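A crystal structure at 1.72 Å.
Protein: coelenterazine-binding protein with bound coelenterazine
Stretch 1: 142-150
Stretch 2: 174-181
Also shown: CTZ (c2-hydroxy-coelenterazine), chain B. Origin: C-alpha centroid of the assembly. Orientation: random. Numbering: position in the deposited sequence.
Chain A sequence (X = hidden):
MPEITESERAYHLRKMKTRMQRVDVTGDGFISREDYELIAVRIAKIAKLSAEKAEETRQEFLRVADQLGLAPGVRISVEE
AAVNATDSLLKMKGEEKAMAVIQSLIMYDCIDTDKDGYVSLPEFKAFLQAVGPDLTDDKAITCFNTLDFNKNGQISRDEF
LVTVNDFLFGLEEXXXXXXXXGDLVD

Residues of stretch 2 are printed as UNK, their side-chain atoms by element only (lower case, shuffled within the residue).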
ATOM      1  N   THR A 142      -4.416   8.329 -13.434  1.00 15.63           N
ATOM      2  CA  THR A 142      -3.743   9.435 -12.759  1.00 17.07           C
ATOM      3  C   THR A 142      -2.612   8.923 -11.873  1.00 16.37           C
ATOM      4  O   THR A 142      -1.507   9.475 -11.882  1.00 16.24           O
ATOM      5  CB  THR A 142      -4.728  10.287 -11.932  1.00 17.40           C
ATOM      6  OG1 THR A 142      -5.603  10.989 -12.827  1.00 19.25           O
ATOM      7  CG2 THR A 142      -3.980  11.273 -11.050  1.00 19.56           C
ATOM      8  N   CYS A 143      -2.904   7.860 -11.117  1.00 15.77           N
ATOM      9  CA  CYS A 143      -1.936   7.262 -10.214  1.00 15.52           C
ATOM     10  C   CYS A 143      -0.695   6.750 -10.988  1.00 15.85           C
ATOM     11  O   CYS A 143       0.466   7.075 -10.632  1.00 16.29           O
ATOM     12  CB  CYS A 143      -2.608   6.141  -9.403  1.00 15.69           C
ATOM     13  SG  CYS A 143      -1.553   5.401  -8.118  1.00 14.58           S
ATOM     14  N   PHE A 144      -0.945   5.980 -12.045  1.00 15.53           N
ATOM     15  CA  PHE A 144       0.127   5.485 -12.916  1.00 15.55           C
ATOM     16  C   PHE A 144       0.971   6.641 -13.435  1.00 15.52           C
ATOM     17  O   PHE A 144       2.208   6.603 -13.369  1.00 15.68           O
ATOM     18  CB  PHE A 144      -0.440   4.736 -14.126  1.00 15.98           C
ATOM     19  CG  PHE A 144       0.628   4.290 -15.104  1.00 16.04           C
ATOM     20  CD1 PHE A 144       1.316   3.088 -14.911  1.00 17.44           C
ATOM     21  CD2 PHE A 144       0.991   5.107 -16.185  1.00 16.85           C
ATOM     22  CE1 PHE A 144       2.336   2.683 -15.791  1.00 16.39           C
ATOM     23  CE2 PHE A 144       2.010   4.713 -17.076  1.00 16.47           C
ATOM     24  CZ  PHE A 144       2.675   3.499 -16.882  1.00 16.86           C
ATOM     25  N   ASN A 145       0.295   7.652 -13.992  1.00 15.19           N
ATOM     26  CA  ASN A 145       1.005   8.775 -14.610  1.00 15.42           C
ATOM     27  C   ASN A 145       1.970   9.476 -13.648  1.00 15.31           C
ATOM     28  O   ASN A 145       3.090   9.822 -14.013  1.00 15.67           O
ATOM     29  CB  ASN A 145      -0.005   9.768 -15.188  1.00 15.27           C
ATOM     30  CG  ASN A 145       0.662  10.865 -16.009  1.00 15.56           C
ATOM     31  OD1 ASN A 145       1.400  10.570 -16.962  1.00 16.39           O
ATOM     32  ND2 ASN A 145       0.410  12.129 -15.641  1.00 16.25           N
ATOM     33  N   THR A 146       1.540   9.668 -12.404  1.00 15.14           N
ATOM     34  CA  THR A 146       2.386  10.275 -11.396  1.00 15.40           C
ATOM     35  C   THR A 146       3.556   9.355 -10.982  1.00 14.96           C
ATOM     36  O   THR A 146       4.702   9.805 -10.865  1.00 14.58           O
ATOM     37  CB  THR A 146       1.557  10.735 -10.160  1.00 15.12           C
ATOM     38  OG1 THR A 146       0.533  11.678 -10.566  1.00 16.09           O
ATOM     39  CG2 THR A 146       2.482  11.372  -9.110  1.00 15.34           C
ATOM     40  N   LEU A 147       3.278   8.068 -10.778  1.00 14.05           N
ATOM     41  CA  LEU A 147       4.320   7.141 -10.340  1.00 14.58           C
ATOM     42  C   LEU A 147       5.353   6.864 -11.425  1.00 14.69           C
ATOM     43  O   LEU A 147       6.485   6.470 -11.136  1.00 14.76           O
ATOM     44  CB  LEU A 147       3.702   5.832  -9.858  1.00 14.20           C
ATOM     45  CG  LEU A 147       3.509   5.737  -8.342  1.00 14.05           C
ATOM     46  CD1 LEU A 147       2.603   6.816  -7.819  1.00 14.79           C
ATOM     47  CD2 LEU A 147       2.894   4.389  -8.014  1.00 13.15           C
ATOM     48  N   ASP A 148       4.935   7.075 -12.668  1.00 14.75           N
ATOM     49  CA  ASP A 148       5.812   7.064 -13.843  1.00 15.60           C
ATOM     50  C   ASP A 148       6.551   8.410 -13.865  1.00 15.76           C
ATOM     51  O   ASP A 148       6.330   9.257 -14.753  1.00 15.64           O
ATOM     52  CB  ASP A 148       4.951   6.864 -15.107  1.00 15.15           C
ATOM     53  CG  ASP A 148       5.767   6.855 -16.410  1.00 17.21           C
ATOM     54  OD1 ASP A 148       6.982   6.552 -16.392  1.00 16.91           O
ATOM     55  OD2 ASP A 148       5.159   7.153 -17.460  1.00 16.17           O
ATOM     56  N   PHE A 149       7.414   8.615 -12.871  1.00 15.33           N
ATOM     57  CA  PHE A 149       8.001   9.931 -12.654  1.00 16.86           C
ATOM     58  C   PHE A 149       9.085  10.262 -13.676  1.00 16.96           C
ATOM     59  O   PHE A 149       9.437  11.444 -13.870  1.00 16.88           O
ATOM     60  CB  PHE A 149       8.439  10.141 -11.193  1.00 16.91           C
ATOM     61  CG  PHE A 149       9.491   9.167 -10.696  1.00 17.82           C
ATOM     62  CD1 PHE A 149      10.840   9.335 -11.042  1.00 17.32           C
ATOM     63  CD2 PHE A 149       9.147   8.148  -9.819  1.00 16.93           C
ATOM     64  CE1 PHE A 149      11.816   8.462 -10.556  1.00 18.49           C
ATOM     65  CE2 PHE A 149      10.120   7.278  -9.321  1.00 17.45           C
ATOM     66  CZ  PHE A 149      11.451   7.439  -9.684  1.00 17.59           C
ATOM     67  N   ASN A 150       9.593   9.225 -14.340  1.00 17.13           N
ATOM     68  CA  ASN A 150      10.460   9.433 -15.498  1.00 17.70           C
ATOM     69  C   ASN A 150       9.711   9.514 -16.820  1.00 17.37           C
ATOM     70  O   ASN A 150      10.329   9.738 -17.868  1.00 18.70           O
ATOM     71  CB  ASN A 150      11.575   8.386 -15.538  1.00 17.61           C
ATOM     72  CG  ASN A 150      12.601   8.625 -14.452  1.00 19.01           C
ATOM     73  OD1 ASN A 150      12.965   9.773 -14.171  1.00 21.18           O
ATOM     74  ND2 ASN A 150      13.042   7.559 -13.811  1.00 19.45           N
ATOM     75  N   UNK A 174       5.581  14.978  -0.576  1.00 16.59           N
ATOM     76  CA  UNK A 174       6.051  14.898  -1.967  1.00 16.55           C
ATOM     77  C   UNK A 174       4.904  14.545  -2.896  1.00 16.14           C
ATOM     78  O   UNK A 174       3.882  14.000  -2.453  1.00 15.59           O
ATOM     79  o   UNK A 174       6.559  12.519  -2.031  1.00 18.72           O
ATOM     80  c   UNK A 174       8.320  13.982  -1.212  1.00 17.01           C
ATOM     81  c   UNK A 174       7.135  13.825  -2.181  1.00 16.53           C
ATOM     82  N   UNK A 175       5.081  14.823  -4.187  1.00 15.07           N
ATOM     83  CA  UNK A 175       4.063  14.464  -5.181  1.00 14.93           C
ATOM     84  C   UNK A 175       3.792  12.956  -5.186  1.00 14.35           C
ATOM     85  O   UNK A 175       2.646  12.527  -5.312  1.00 14.14           O
ATOM     86  c   UNK A 175       4.504  14.923  -6.563  1.00 15.84           C
ATOM     87  N   UNK A 176       4.843  12.154  -5.041  1.00 14.29           N
ATOM     88  CA  UNK A 176       4.693  10.699  -5.114  1.00 13.91           C
ATOM     89  C   UNK A 176       3.898  10.197  -3.919  1.00 13.54           C
ATOM     90  O   UNK A 176       2.949   9.407  -4.071  1.00 13.62           O
ATOM     91  c   UNK A 176       6.085   9.688  -7.685  1.00 15.64           C
ATOM     92  c   UNK A 176       6.061  10.002  -5.181  1.00 14.16           C
ATOM     93  c   UNK A 176       8.235   9.591  -6.371  1.00 16.70           C
ATOM     94  c   UNK A 176       6.859  10.234  -6.479  1.00 14.45           C
ATOM     95  N   UNK A 177       4.253  10.684  -2.731  1.00 13.69           N
ATOM     96  CA  UNK A 177       3.528  10.234  -1.525  1.00 13.62           C
ATOM     97  C   UNK A 177       2.088  10.727  -1.539  1.00 13.68           C
ATOM     98  O   UNK A 177       1.172  10.048  -1.060  1.00 14.04           O
ATOM     99  c   UNK A 177       4.255  10.676  -0.280  1.00 13.32           C
ATOM    100  N   UNK A 178       1.869  11.919  -2.088  1.00 13.76           N
ATOM    101  CA  UNK A 178       0.514  12.456  -2.228  1.00 14.02           C
ATOM    102  C   UNK A 178      -0.362  11.717  -3.242  1.00 14.52           C
ATOM    103  O   UNK A 178      -1.578  11.928  -3.271  1.00 14.50           O
ATOM    104  c   UNK A 178       0.906  14.864  -1.418  1.00 15.49           C
ATOM    105  c   UNK A 178       0.565  13.945  -2.607  1.00 14.12           C
ATOM    106  n   UNK A 178       1.116  16.161  -1.731  1.00 17.21           N
ATOM    107  o   UNK A 178       0.963  14.439  -0.242  1.00 16.03           O
ATOM    108  N   UNK A 179       0.253  10.859  -4.066  1.00 14.30           N
ATOM    109  CA  UNK A 179      -0.475  10.194  -5.154  1.00 14.75           C
ATOM    110  C   UNK A 179      -0.641   8.682  -4.980  1.00 15.00           C
ATOM    111  O   UNK A 179      -1.597   8.102  -5.515  1.00 15.41           O
ATOM    112  c   UNK A 179       0.194  10.476  -6.483  1.00 15.65           C
ATOM    113  N   UNK A 180       0.291   8.061  -4.256  1.00 14.61           N
ATOM    114  CA  UNK A 180       0.391   6.587  -4.173  1.00 14.21           C
ATOM    115  C   UNK A 180      -0.916   5.905  -3.762  1.00 14.48           C
ATOM    116  O   UNK A 180      -1.297   4.876  -4.359  1.00 14.75           O
ATOM    117  c   UNK A 180       2.768   2.752  -2.075  1.00 16.34           C
ATOM    118  c   UNK A 180       1.916   4.716  -3.246  1.00 14.50           C
ATOM    119  c   UNK A 180       2.710   2.013  -3.251  1.00 14.82           C
ATOM    120  c   UNK A 180       1.529   6.195  -3.221  1.00 14.24           C
ATOM    121  c   UNK A 180       2.385   4.093  -2.076  1.00 14.56           C
ATOM    122  c   UNK A 180       2.264   2.623  -4.422  1.00 15.24           C
ATOM    123  c   UNK A 180       1.889   3.977  -4.424  1.00 16.52           C
ATOM    124  N   UNK A 181      -1.564   6.471  -2.734  1.00 13.43           N
ATOM    125  CA  UNK A 181      -2.857   6.005  -2.246  1.00 13.86           C
ATOM    126  C   UNK A 181      -3.988   6.992  -2.560  1.00 13.74           C
ATOM    127  O   UNK A 181      -5.016   7.048  -1.849  1.00 14.55           O
ATOM    128  c   UNK A 181      -0.850   4.097  -0.377  1.00 16.35           C
ATOM    129  o   UNK A 181      -0.796   0.503   0.336  1.00 20.55           O
ATOM    130  c   UNK A 181      -3.103   3.266  -0.265  1.00 16.31           C
ATOM    131  c   UNK A 181      -2.623   1.996  -0.002  1.00 17.84           C
ATOM    132  c   UNK A 181      -1.263   1.775   0.076  1.00 16.89           C
ATOM    133  c   UNK A 181      -2.229   4.340  -0.449  1.00 14.58           C
ATOM    134  c   UNK A 181      -2.758   5.722  -0.741  1.00 14.04           C
ATOM    135  c   UNK A 181      -0.358   2.811  -0.110  1.00 16.64           C
TER
HETATM  136  N1  CTZ B 187      -3.139  -0.411  -2.321  1.00 13.65           N
HETATM  137  C2  CTZ B 187      -4.283  -1.005  -1.887  1.00 13.29           C
HETATM  138  C3  CTZ B 187      -5.319  -0.054  -2.295  1.00 12.47           C
HETATM  139  N4  CTZ B 187      -4.791   0.991  -2.925  1.00 13.91           N
HETATM  140  C5  CTZ B 187      -5.357   2.093  -3.460  1.00 11.67           C
HETATM  141  C6  CTZ B 187      -4.529   3.054  -4.046  1.00 12.38           C
HETATM  142  N7  CTZ B 187      -3.189   2.888  -4.089  1.00 12.96           N
HETATM  143  C8  CTZ B 187      -2.594   1.790  -3.572  1.00 13.70           C
HETATM  144  C9  CTZ B 187      -3.462   0.777  -2.929  1.00 12.94           C
HETATM  145  C10 CTZ B 187      -4.396  -2.320  -1.151  1.00 13.68           C
HETATM  146  C11 CTZ B 187      -3.673  -2.144   0.160  1.00 13.90           C
HETATM  147  C12 CTZ B 187      -2.493  -2.848   0.394  1.00 13.04           C
HETATM  148  C13 CTZ B 187      -1.794  -2.699   1.585  1.00 16.02           C
HETATM  149  C14 CTZ B 187      -2.303  -1.827   2.553  1.00 16.20           C
HETATM  150  C15 CTZ B 187      -3.484  -1.105   2.324  1.00 15.55           C
HETATM  151  C16 CTZ B 187      -4.175  -1.263   1.120  1.00 14.78           C
HETATM  152  O17 CTZ B 187      -1.621  -1.676   3.716  1.00 16.86           O
HETATM  153  O18 CTZ B 187      -6.588  -0.176  -2.082  1.00 13.35           O
HETATM  154  C19 CTZ B 187      -5.139   4.252  -4.663  1.00 12.99           C
HETATM  155  C20 CTZ B 187      -6.277   4.857  -4.124  1.00 11.75           C
HETATM  156  C21 CTZ B 187      -6.832   5.977  -4.740  1.00 13.48           C
HETATM  157  C22 CTZ B 187      -6.260   6.490  -5.913  1.00 12.43           C
HETATM  158  C23 CTZ B 187      -5.139   5.890  -6.468  1.00 13.74           C
HETATM  159  C24 CTZ B 187      -4.578   4.767  -5.846  1.00 14.40           C
HETATM  160  O25 CTZ B 187      -6.829   7.580  -6.494  1.00 12.87           O
HETATM  161  C26 CTZ B 187      -1.091   1.577  -3.579  1.00 13.73           C
HETATM  162  C27 CTZ B 187      -0.691   0.956  -4.892  1.00 15.55           C
HETATM  163  C28 CTZ B 187      -0.178  -0.339  -4.956  1.00 17.71           C
HETATM  164  C29 CTZ B 187       0.184  -0.870  -6.195  1.00 17.01           C
HETATM  165  C30 CTZ B 187       0.014  -0.106  -7.360  1.00 15.99           C
HETATM  166  C31 CTZ B 187      -0.486   1.194  -7.292  1.00 16.54           C
HETATM  167  C32 CTZ B 187      -0.833   1.729  -6.049  1.00 16.58           C

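Position 174 carries two carbons and one oxygen, the first carbon bearing both the second carbon and the oxygen, and it touches nothing on stretch 1. This branching at the first carbon, with one oxygen, identifies Thr 174. Its OG1 accepts a hydrogen bond from the backbone N of position 177 at 3.0 Å, capping the helix by satisfying an amide in the first turn, which has no carbonyl of the helix to bond with.

Position 175 has a single side-chain carbon, and its backbone O is 4.0 Å from CG2 of Thr 146. This is Ala 175, a small residue of which stretch 1 covers little.

At position 176 there are four carbons, forked at the second, and no heteroatom. One end carbon lies 3.5 Å from O of Thr 146, and an end carbon lies 3.8 Å from CD2 of Phe 149. This is Leu 176. Although its CA-to-CB bond points sideways, the end of the side chain comes nearer stretch 1, and this apolar end lies against both the helix and the Phe 149 ring.

Position 177 again shows one carbon, directed away from stretch 1 and out of contact with it. It is Ala 177, buried.

Position 178 has two carbons, the second bearing one oxygen and one nitrogen, and touches nothing on stretch 1: Asn 178. Its end leads away from stretch 1, and its polar atoms find hydrogen bonds elsewhere in the structure.

Position 179 has a lone carbon, CB, which points toward stretch 1 and sits 3.6 Å from CG2 of Thr 146. It is Ala 179. So short a side chain suits a place where the backbones run close, the CA atoms of Cys 143 and Ala 179 being 6.0 Å apart.

Position 180 bears one carbon and then a six-carbon ring without oxygen, a ring carbon lying 3.8 Å from CD2 of Leu 147; hence Phe 180. The CA-to-CB bond points away, yet the ring still meets Leu 147, while C26 of CTZ lies over one face. Its backbone O is 2.8 Å from N7 of CTZ.

Position 181 has the same ring plus an oxygen and makes no contact with stretch 1, so it is Tyr 181. The flat ring offers a face for packing, with C8 of CTZ over it and CE1 3.3 Å from C9 of CTZ.

The two helices run nearly antiparallel, at 158°. No hydrogen bond crosses between the stretches, so the contact rests on packing: Leu 176 and Ala 179 pack against Thr 146, and Phe 180 joins this surface to the ligand.

Stretch 2, residues 174-181: TALANAFY
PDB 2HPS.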